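Local structure of glycoside transferase (6R2M) at residues P12-Q23 against Y59-Q70; A50-E58 against D102-L110. The protein is probably an extracellular glycoside hydrolase acting on exopolysaccharide, with transferase activity possible. All coordinates share one frame; numbering follows the deposited sequence. Where two conformers were deposited one is given.

Contact 1 of 2, residues P12-Q23 against Y59-Q70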
loop_
_atom_site.group_PDB
_atom_site.type_symbol
_atom_site.label_atom_id
_atom_site.label_comp_id
_atom_site.label_asym_id
_atom_site.label_seq_id
_atom_site.Cartn_x
_atom_site.Cartn_y
_atom_site.Cartn_z
ATOM N N PRO A 12 -4.453 14.149 20.280
ATOM C CA PRO A 12 -4.166 13.074 21.233
ATOM C C PRO A 12 -3.075 13.477 22.215
ATOM O O PRO A 12 -2.282 14.388 21.975
ATOM C CB PRO A 12 -3.712 11.902 20.350
ATOM C CG PRO A 12 -3.562 12.435 18.981
ATOM C CD PRO A 12 -3.977 13.861 18.919
ATOM N N LYS A 13 -3.060 12.780 23.349
ATOM C CA LYS A 13 -1.976 12.955 24.306
ATOM C C LYS A 13 -0.646 12.702 23.601
ATOM O O LYS A 13 -0.527 11.783 22.789
ATOM C CB LYS A 13 -2.161 11.999 25.490
ATOM C CG LYS A 13 -1.158 12.172 26.639
ATOM C CD LYS A 13 -0.723 13.623 26.794
ATOM C CE LYS A 13 -0.332 13.981 28.221
ATOM N NZ LYS A 13 -1.426 13.763 29.205
ATOM N N GLU A 14 0.342 13.556 23.867
ATOM C CA GLU A 14 1.629 13.422 23.198
ATOM C C GLU A 14 2.349 12.174 23.694
ATOM O O GLU A 14 2.466 11.948 24.903
ATOM C CB GLU A 14 2.493 14.664 23.431
ATOM C CG GLU A 14 3.812 14.656 22.653
ATOM C CD GLU A 14 4.363 16.051 22.394
ATOM O OE1 GLU A 14 3.572 17.019 22.357
ATOM O OE2 GLU A 14 5.589 16.176 22.202
ATOM N N THR A 15 2.820 11.360 22.756
ATOM C CA THR A 15 3.487 10.103 23.051
ATOM C C THR A 15 4.982 10.224 22.773
ATOM O O THR A 15 5.419 11.095 22.017
ATOM C CB THR A 15 2.905 8.967 22.203
ATOM O OG1 THR A 15 3.069 9.289 20.814
ATOM C CG2 THR A 15 1.429 8.761 22.504
ATOM N N THR A 16 5.765 9.308 23.355
ATOM C CA THR A 16 7.205 9.254 23.106
ATOM C C THR A 16 7.509 8.298 21.960
ATOM O O THR A 16 7.363 7.078 22.130
ATOM C CB THR A 16 7.948 8.814 24.355
ATOM O OG1 THR A 16 7.703 9.748 25.410
ATOM C CG2 THR A 16 9.451 8.748 24.093
ATOM N N PRO A 17 7.962 8.779 20.800
ATOM C CA PRO A 17 8.237 7.873 19.683
ATOM C C PRO A 17 9.388 6.924 19.990
ATOM O O PRO A 17 10.242 7.190 20.845
ATOM C CB PRO A 17 8.601 8.817 18.534
ATOM C CG PRO A 17 8.057 10.152 18.941
ATOM C CD PRO A 17 8.146 10.191 20.432
ATOM N N THR A 18 9.381 5.784 19.288
ATOM C CA THR A 18 10.512 4.863 19.380
ATOM C C THR A 18 11.735 5.411 18.671
ATOM O O THR A 18 12.856 4.987 18.962
ATOM C CB THR A 18 10.180 3.500 18.784
ATOM O OG1 THR A 18 9.901 3.646 17.390
ATOM C CG2 THR A 18 9.006 2.864 19.482
ATOM N N SER A 19 11.535 6.350 17.753
ATOM C CA SER A 19 12.606 6.927 16.954
ATOM C C SER A 19 12.046 8.163 16.270
ATOM O O SER A 19 10.846 8.214 15.983
ATOM C CB SER A 19 13.121 5.911 15.923
ATOM O OG SER A 19 13.749 6.525 14.814
ATOM N N THR A 20 12.908 9.124 15.975
ATOM C CA THR A 20 12.492 10.305 15.237
ATOM C C THR A 20 13.270 10.527 13.951
ATOM O O THR A 20 13.066 11.557 13.305
ATOM C CB THR A 20 12.619 11.560 16.108
ATOM O OG1 THR A 20 13.989 11.741 16.470
ATOM C CG2 THR A 20 11.778 11.423 17.366
ATOM N N SER A 21 14.165 9.614 13.567
ATOM C CA SER A 21 15.075 9.900 12.460
ATOM C C SER A 21 14.345 9.944 11.122
ATOM O O SER A 21 14.674 10.773 10.260
ATOM C CB SER A 21 16.194 8.858 12.435
ATOM O OG SER A 21 15.663 7.548 12.436
ATOM N N VAL A 22 13.370 9.051 10.915
ATOM C CA VAL A 22 12.615 9.070 9.666
ATOM C C VAL A 22 11.810 10.358 9.558
ATOM O O VAL A 22 11.784 11.007 8.507
ATOM C CB VAL A 22 11.706 7.831 9.550
ATOM C CG1 VAL A 22 10.688 8.034 8.425
ATOM C CG2 VAL A 22 12.527 6.584 9.297
ATOM N N GLN A 23 11.138 10.746 10.648
ATOM C CA GLN A 23 10.379 11.996 10.656
ATOM C C GLN A 23 11.266 13.177 10.279
ATOM O O GLN A 23 10.881 14.022 9.463
ATOM C CB GLN A 23 9.745 12.219 12.035
ATOM C CG GLN A 23 8.753 11.129 12.445
ATOM C CD GLN A 23 9.392 10.049 13.319
ATOM O OE1 GLN A 23 10.343 9.384 12.911
ATOM N NE2 GLN A 23 8.867 9.877 14.524
ATOM N N TYR A 59 3.467 4.527 9.175
ATOM C CA TYR A 59 4.749 4.515 9.866
ATOM C C TYR A 59 4.655 5.196 11.228
ATOM O O TYR A 59 5.192 4.693 12.218
ATOM C CB TYR A 59 5.823 5.190 9.000
ATOM C CG TYR A 59 7.167 5.199 9.679
ATOM C CD1 TYR A 59 8.007 4.089 9.595
ATOM C CD2 TYR A 59 7.572 6.281 10.452
ATOM C CE1 TYR A 59 9.232 4.069 10.226
ATOM C CE2 TYR A 59 8.808 6.276 11.101
ATOM C CZ TYR A 59 9.629 5.165 10.985
ATOM O OH TYR A 59 10.851 5.135 11.649
ATOM N N LEU A 60 3.972 6.342 11.299
ATOM C CA LEU A 60 3.939 7.111 12.537
ATOM C C LEU A 60 3.201 6.378 13.647
ATOM O O LEU A 60 3.567 6.517 14.816
ATOM C CB LEU A 60 3.311 8.481 12.270
ATOM C CG LEU A 60 4.182 9.301 11.322
ATOM C CD1 LEU A 60 3.397 10.497 10.849
ATOM C CD2 LEU A 60 5.545 9.728 11.927
ATOM N N VAL A 61 2.175 5.590 13.310
ATOM C CA VAL A 61 1.545 4.750 14.327
ATOM C C VAL A 61 2.523 3.692 14.809
ATOM O O VAL A 61 2.626 3.426 16.016
ATOM C CB VAL A 61 0.249 4.119 13.784
ATOM C CG1 VAL A 61 -0.333 3.122 14.806
ATOM C CG2 VAL A 61 -0.767 5.191 13.473
ATOM N N GLU A 62 3.280 3.095 13.879
ATOM C CA GLU A 62 4.217 2.041 14.244
ATOM C C GLU A 62 5.285 2.551 15.208
ATOM O O GLU A 62 5.689 1.829 16.128
ATOM C CB GLU A 62 4.861 1.449 12.981
ATOM C CG GLU A 62 5.827 0.309 13.237
ATOM C CD GLU A 62 5.176 -0.897 13.902
ATOM O OE1 GLU A 62 3.965 -1.141 13.685
ATOM O OE2 GLU A 62 5.894 -1.603 14.648
ATOM N N VAL A 63 5.739 3.794 15.036
ATOM C CA VAL A 63 6.789 4.345 15.896
ATOM C C VAL A 63 6.221 5.190 17.037
ATOM O O VAL A 63 6.977 5.881 17.726
ATOM C CB VAL A 63 7.844 5.138 15.095
ATOM C CG1 VAL A 63 8.518 4.233 14.068
ATOM C CG2 VAL A 63 7.253 6.384 14.411
ATOM N N ASN A 64 4.908 5.140 17.263
ATOM C CA ASN A 64 4.289 5.735 18.455
ATOM C C ASN A 64 4.471 7.246 18.497
ATOM O O ASN A 64 4.826 7.810 19.529
ATOM C CB ASN A 64 4.829 5.100 19.746
ATOM C CG ASN A 64 4.003 5.482 20.967
ATOM O OD1 ASN A 64 2.776 5.506 20.904
ATOM N ND2 ASN A 64 4.674 5.819 22.066
ATOM N N ASP A 65 4.245 7.918 17.369
ATOM C CA ASP A 65 4.448 9.368 17.286
ATOM C C ASP A 65 3.108 10.072 17.067
ATOM O O ASP A 65 2.725 10.408 15.945
ATOM C CB ASP A 65 5.457 9.702 16.184
ATOM C CG ASP A 65 5.826 11.181 16.155
ATOM O OD1 ASP A 65 5.238 11.977 16.921
ATOM O OD2 ASP A 65 6.708 11.552 15.353
ATOM N N SER A 66 2.400 10.335 18.169
ATOM C CA SER A 66 1.066 10.909 18.025
ATOM C C SER A 66 1.103 12.338 17.507
ATOM O O SER A 66 0.195 12.753 16.772
ATOM C CB SER A 66 0.329 10.841 19.359
ATOM O OG SER A 66 0.852 11.843 20.205
ATOM N N LYS A 67 2.120 13.104 17.889
ATOM C CA LYS A 67 2.181 14.495 17.455
ATOM C C LYS A 67 2.340 14.604 15.944
ATOM O O LYS A 67 1.601 15.350 15.282
ATOM C CB LYS A 67 3.323 15.222 18.157
ATOM C CG LYS A 67 3.623 16.590 17.590
ATOM C CD LYS A 67 4.704 17.271 18.418
ATOM C CE LYS A 67 5.149 18.581 17.785
ATOM N NZ LYS A 67 5.825 18.349 16.476
ATOM N N THR A 68 3.292 13.864 15.372
ATOM C CA THR A 68 3.449 13.923 13.920
ATOM C C THR A 68 2.253 13.284 13.213
ATOM O O THR A 68 1.843 13.761 12.154
ATOM C CB THR A 68 4.775 13.277 13.491
ATOM O OG1 THR A 68 5.839 13.795 14.307
ATOM C CG2 THR A 68 5.099 13.606 12.007
ATOM N N PHE A 69 1.653 12.248 13.803
ATOM C CA PHE A 69 0.460 11.649 13.212
ATOM C C PHE A 69 -0.661 12.681 13.083
ATOM O O PHE A 69 -1.305 12.784 12.033
ATOM C CB PHE A 69 -0.000 10.439 14.042
ATOM C CG PHE A 69 -1.121 9.676 13.399
ATOM C CD1 PHE A 69 -2.435 10.039 13.639
ATOM C CD2 PHE A 69 -0.865 8.638 12.502
ATOM C CE1 PHE A 69 -3.481 9.364 13.029
ATOM C CE2 PHE A 69 -1.910 7.962 11.873
ATOM C CZ PHE A 69 -3.222 8.327 12.136
ATOM N N GLN A 70 -0.930 13.433 14.153
ATOM C CA GLN A 70 -1.994 14.436 14.091
ATOM C C GLN A 70 -1.656 15.545 13.101
ATOM O O GLN A 70 -2.557 16.063 12.429
ATOM C CB GLN A 70 -2.262 15.004 15.491
ATOM C CG GLN A 70 -3.254 16.178 15.535
ATOM C CD GLN A 70 -4.608 15.847 14.943
ATOM O OE1 GLN A 70 -5.132 14.762 15.140
ATOM N NE2 GLN A 70 -5.184 16.795 14.207
HETATM O O HOH W 1 -0.231 14.370 20.163
HETATM O O HOH W 2 4.510 12.316 19.762
HETATM O O HOH W 3 11.939 7.271 12.903
#
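Val22 lays CG1 over one face of the Tyr59 ring, a CH-pi contact with CG1 4.1 Å from the ring centroid. Gln23 OE1 lies near the plane of that ring, at its edge. A water joins Gln23 OE1 to Tyr59 OH and Ser19 OG; Tyr59 OH also bonds to Lys312 NZ. The Gln23 chain bends at chi2 (96°), which turns its amide toward the helix 66-79 start. There Gln23 NE2 donates to Asp65 OD2 at 2.9 Å, almost straight at 177°. It meets the anti side of that oxygen, while Thr68 OG1 reaches it from the other face of the carboxylate. Gln23 NE2 also donates to Ser19 O, so two bonds grip the nitrogen, and the water holds OE1. Asp65 OD1 takes Thr68 N, the N-cap bond. Further along, Thr15 OG1 gives its proton to Asn64 O at 2.6 Å, from above the carbonyl plane. Thr15 OG1 in turn accepts from Ser66 N at 2.9 Å. Asn64 ND2 donates to Thr16 O, and Ser66 OG to Lys13 O. Thr18 N bonds to Val63 O. The extended N-terminal segment thus lies across the tight turn between two helices, where a Schellman motif with Asn64 as C-prime ends helix 50-62 and Asp65 caps helix 66-79.

Contact 2 of 2, residues A50-E58 against D102-L110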
loop_
_atom_site.group_PDB
_atom_site.type_symbol
_atom_site.label_atom_id
_atom_site.label_comp_id
_atom_site.label_asym_id
_atom_site.label_seq_id
_atom_site.Cartn_x
_atom_site.Cartn_y
_atom_site.Cartn_z
ATOM N N ALA A 50 -2.038 10.747 -1.981
ATOM C CA ALA A 50 -2.699 10.159 -0.821
ATOM C C ALA A 50 -1.971 8.909 -0.369
ATOM O O ALA A 50 -1.968 8.580 0.829
ATOM C CB ALA A 50 -4.171 9.845 -1.139
ATOM N N GLU A 51 -1.357 8.201 -1.317
ATOM C CA GLU A 51 -0.554 7.032 -1.006
ATOM C C GLU A 51 0.576 7.386 -0.049
ATOM O O GLU A 51 0.800 6.693 0.957
ATOM C CB GLU A 51 -0.011 6.465 -2.316
ATOM C CG GLU A 51 0.965 5.329 -2.172
ATOM C CD GLU A 51 1.466 4.902 -3.523
ATOM O OE1 GLU A 51 2.389 5.558 -4.048
ATOM O OE2 GLU A 51 0.917 3.931 -4.063
ATOM N N SER A 52 1.281 8.478 -0.335
ATOM C CA SER A 52 2.428 8.860 0.480
ATOM C C SER A 52 2.012 9.276 1.886
ATOM O O SER A 52 2.606 8.817 2.870
ATOM C CB SER A 52 3.217 9.979 -0.190
ATOM O OG SER A 52 3.618 9.599 -1.481
ATOM N N ILE A 53 0.998 10.147 2.012
ATOM C CA ILE A 53 0.597 10.576 3.351
ATOM C C ILE A 53 0.045 9.391 4.137
ATOM O O ILE A 53 0.307 9.261 5.336
ATOM C CB ILE A 53 -0.388 11.773 3.295
ATOM C CG1 ILE A 53 -0.614 12.359 4.693
ATOM C CG2 ILE A 53 -1.731 11.382 2.671
ATOM C CD1 ILE A 53 -1.401 13.680 4.685
ATOM N N GLY A 54 -0.678 8.479 3.476
ATOM C CA GLY A 54 -1.179 7.308 4.180
ATOM C C GLY A 54 -0.062 6.394 4.665
ATOM O O GLY A 54 -0.139 5.833 5.763
ATOM N N LEU A 55 0.978 6.214 3.852
ATOM C CA LEU A 55 2.109 5.388 4.275
ATOM C C LEU A 55 2.859 6.048 5.428
ATOM O O LEU A 55 3.284 5.374 6.373
ATOM C CB LEU A 55 3.050 5.136 3.097
ATOM C CG LEU A 55 2.566 4.086 2.105
ATOM C CD1 LEU A 55 3.293 4.279 0.790
ATOM C CD2 LEU A 55 2.781 2.679 2.661
ATOM N N TYR A 56 3.011 7.365 5.372
ATOM C CA TYR A 56 3.643 8.069 6.473
ATOM C C TYR A 56 2.811 7.941 7.740
ATOM O O TYR A 56 3.356 7.694 8.821
ATOM C CB TYR A 56 3.856 9.528 6.082
ATOM C CG TYR A 56 4.794 10.305 6.974
ATOM C CD1 TYR A 56 5.876 9.701 7.610
ATOM C CD2 TYR A 56 4.585 11.655 7.168
ATOM C CE1 TYR A 56 6.728 10.449 8.420
ATOM C CE2 TYR A 56 5.421 12.406 7.984
ATOM C CZ TYR A 56 6.488 11.795 8.594
ATOM O OH TYR A 56 7.311 12.564 9.395
ATOM N N MET A 57 1.483 8.067 7.622
ATOM C CA MET A 57 0.616 7.845 8.780
ATOM C C MET A 57 0.795 6.448 9.354
ATOM O O MET A 57 0.846 6.277 10.579
ATOM C CB MET A 57 -0.839 8.071 8.388
ATOM C CG MET A 57 -1.158 9.535 8.199
ATOM S SD MET A 57 -2.775 9.870 7.438
ATOM C CE MET A 57 -3.879 9.123 8.656
ATOM N N GLU A 58 0.860 5.437 8.480
ATOM C CA GLU A 58 1.081 4.067 8.927
ATOM C C GLU A 58 2.386 3.955 9.713
ATOM O O GLU A 58 2.423 3.369 10.807
ATOM C CB GLU A 58 1.075 3.146 7.704
ATOM C CG GLU A 58 1.247 1.690 8.014
ATOM C CD GLU A 58 1.104 0.822 6.770
ATOM O OE1 GLU A 58 0.442 1.262 5.804
ATOM O OE2 GLU A 58 1.638 -0.307 6.764
ATOM N N ASP A 102 -5.751 3.663 -1.492
ATOM C CA ASP A 102 -5.279 4.732 -0.618
ATOM C C ASP A 102 -6.281 5.047 0.484
ATOM O O ASP A 102 -5.873 5.386 1.608
ATOM C CB ASP A 102 -4.954 5.982 -1.447
ATOM C CG ASP A 102 -3.847 5.722 -2.470
ATOM O OD1 ASP A 102 -2.955 4.895 -2.184
ATOM O OD2 ASP A 102 -3.870 6.319 -3.572
ATOM N N ASP A 103 -7.589 4.924 0.196
ATOM C CA ASP A 103 -8.590 5.073 1.247
ATOM C C ASP A 103 -8.421 3.988 2.293
ATOM O O ASP A 103 -8.462 4.265 3.492
ATOM C CB ASP A 103 -10.012 4.974 0.694
ATOM C CG ASP A 103 -10.341 6.032 -0.323
ATOM O OD1 ASP A 103 -9.536 6.962 -0.548
ATOM O OD2 ASP A 103 -11.450 5.918 -0.893
ATOM N N PHE A 104 -8.249 2.740 1.832
ATOM C CA PHE A 104 -8.065 1.592 2.723
ATOM C C PHE A 104 -6.866 1.800 3.637
ATOM O O PHE A 104 -6.928 1.536 4.843
ATOM C CB PHE A 104 -7.863 0.309 1.904
ATOM C CG PHE A 104 -9.084 -0.181 1.177
ATOM C CD1 PHE A 104 -10.372 0.126 1.612
ATOM C CD2 PHE A 104 -8.923 -0.965 0.037
ATOM C CE1 PHE A 104 -11.477 -0.352 0.916
ATOM C CE2 PHE A 104 -10.008 -1.441 -0.655
ATOM C CZ PHE A 104 -11.299 -1.134 -0.208
ATOM N N ARG A 105 -5.756 2.261 3.072
ATOM C CA ARG A 105 -4.547 2.455 3.865
ATOM C C ARG A 105 -4.754 3.530 4.924
ATOM O O ARG A 105 -4.378 3.349 6.082
ATOM C CB ARG A 105 -3.375 2.825 2.957
ATOM C CG ARG A 105 -2.076 2.933 3.741
ATOM C CD ARG A 105 -0.934 3.396 2.851
ATOM N NE ARG A 105 -0.706 2.469 1.741
ATOM C CZ ARG A 105 -1.064 2.692 0.484
ATOM N NH1 ARG A 105 -1.709 3.808 0.137
ATOM N NH2 ARG A 105 -0.785 1.785 -0.443
ATOM N N ILE A 106 -5.374 4.648 4.548
ATOM C CA ILE A 106 -5.547 5.759 5.478
ATOM C C ILE A 106 -6.510 5.373 6.594
ATOM O O ILE A 106 -6.256 5.651 7.771
ATOM C CB ILE A 106 -6.016 7.010 4.712
ATOM C CG1 ILE A 106 -4.815 7.612 3.963
ATOM C CG2 ILE A 106 -6.615 8.057 5.654
ATOM C CD1 ILE A 106 -5.176 8.593 2.839
ATOM N N THR A 107 -7.643 4.748 6.240
ATOM C CA THR A 107 -8.608 4.387 7.271
ATOM C C THR A 107 -8.046 3.318 8.190
ATOM O O THR A 107 -8.263 3.377 9.400
ATOM C CB THR A 107 -9.933 3.923 6.664
ATOM O OG1 THR A 107 -9.722 2.813 5.775
ATOM C CG2 THR A 107 -10.582 5.068 5.912
ATOM N N GLU A 108 -7.270 2.366 7.648
ATOM C CA GLU A 108 -6.603 1.397 8.511
ATOM C C GLU A 108 -5.667 2.089 9.492
ATOM O O GLU A 108 -5.646 1.756 10.677
ATOM C CB GLU A 108 -5.830 0.377 7.675
ATOM C CG GLU A 108 -6.705 -0.759 7.186
ATOM C CD GLU A 108 -7.255 -1.583 8.340
ATOM O OE1 GLU A 108 -6.454 -2.234 9.040
ATOM O OE2 GLU A 108 -8.479 -1.566 8.557
ATOM N N ALA A 109 -4.911 3.078 9.023
ATOM C CA ALA A 109 -4.000 3.791 9.903
ATOM C C ALA A 109 -4.764 4.534 10.992
ATOM O O ALA A 109 -4.356 4.536 12.157
ATOM C CB ALA A 109 -3.136 4.741 9.076
ATOM N N LEU A 110 -5.902 5.134 10.633
ATOM C CA LEU A 110 -6.719 5.839 11.611
ATOM C C LEU A 110 -7.284 4.898 12.663
ATOM O O LEU A 110 -7.326 5.249 13.850
ATOM C CB LEU A 110 -7.848 6.577 10.902
ATOM C CG LEU A 110 -7.427 7.861 10.167
ATOM C CD1 LEU A 110 -8.552 8.265 9.255
ATOM C CD2 LEU A 110 -7.095 8.994 11.127
HETATM O O HOH W 4 -2.959 6.014 1.523
HETATM O O HOH W 5 -2.274 8.284 -4.124
HETATM O O HOH W 6 -1.118 2.742 -3.281
HETATM O O HOH W 7 0.249 0.119 3.330
HETATM O O HOH W 8 -2.401 1.401 7.023
#
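Ala50 sets CB against Asp102 CB at 4.0 Å. Its carbonyl oxygen takes a water that also serves Asp102 O and Arg105 NH1. Glu51 CB comes to 3.3 Å from Asp102 OD1. The Glu51 carboxylate has no direct bond to Arg105; a water connects OE2 with Asp102 OD1 and Arg105 NH2. Gly54 brings the backbones together, with its CA 3.7 Å from Ile106 CG1. Arg105 fits as a knob among Glu51, Gly54, Leu55 and Glu58. Arg105 CD reaches Leu55 N at 3.5 Å, and Leu55 CD1 lies over one face of the guanidinium. A bend at chi3 (-60°) turns the group back along its own helix, where Arg105 NH1 forms a salt bridge with Asp102 OD1 at 2.8 Å. That oxygen is met on its anti side, close to the guanidinium plane. Met57 CB touches Ala109 CB at 4.1 Å, and its CE reaches Ile106 CG2 and Leu110 CG. Glu58 OE1 lies at the guanidinium edge, 3.7 Å from Arg105 CG, and shares a water with NE. The two helices run 24° from parallel. One side of their interface is apolar. On the other, three acidic residues and ordered waters surround one arginine, which probably offsets part of their negative charge.

Overall arrangement
Both contacts use helix 50-62. Contact 2 grips its first part and is buried, its centre about 8 Å from that of the chain. Contact 1 takes its C-terminal end and is only partly buried, its centre about 20 Å from that of the chain. The two centres are about 15 Å apart, and the contacts touch directly: Tyr56 OH packs on Gln23 and Thr68, and Phe69 packs on Met57. Helices 66-79 and 100-116, successive helices of the chain, both pack against the shared helix. The chemistry follows the place. Contact 1 joins mostly loop to a turn and the helix ends beside it, largely through direct hydrogen bonds. Contact 2 joins helix to helix with no direct hydrogen bond across it, through side-chain packing and water bridges.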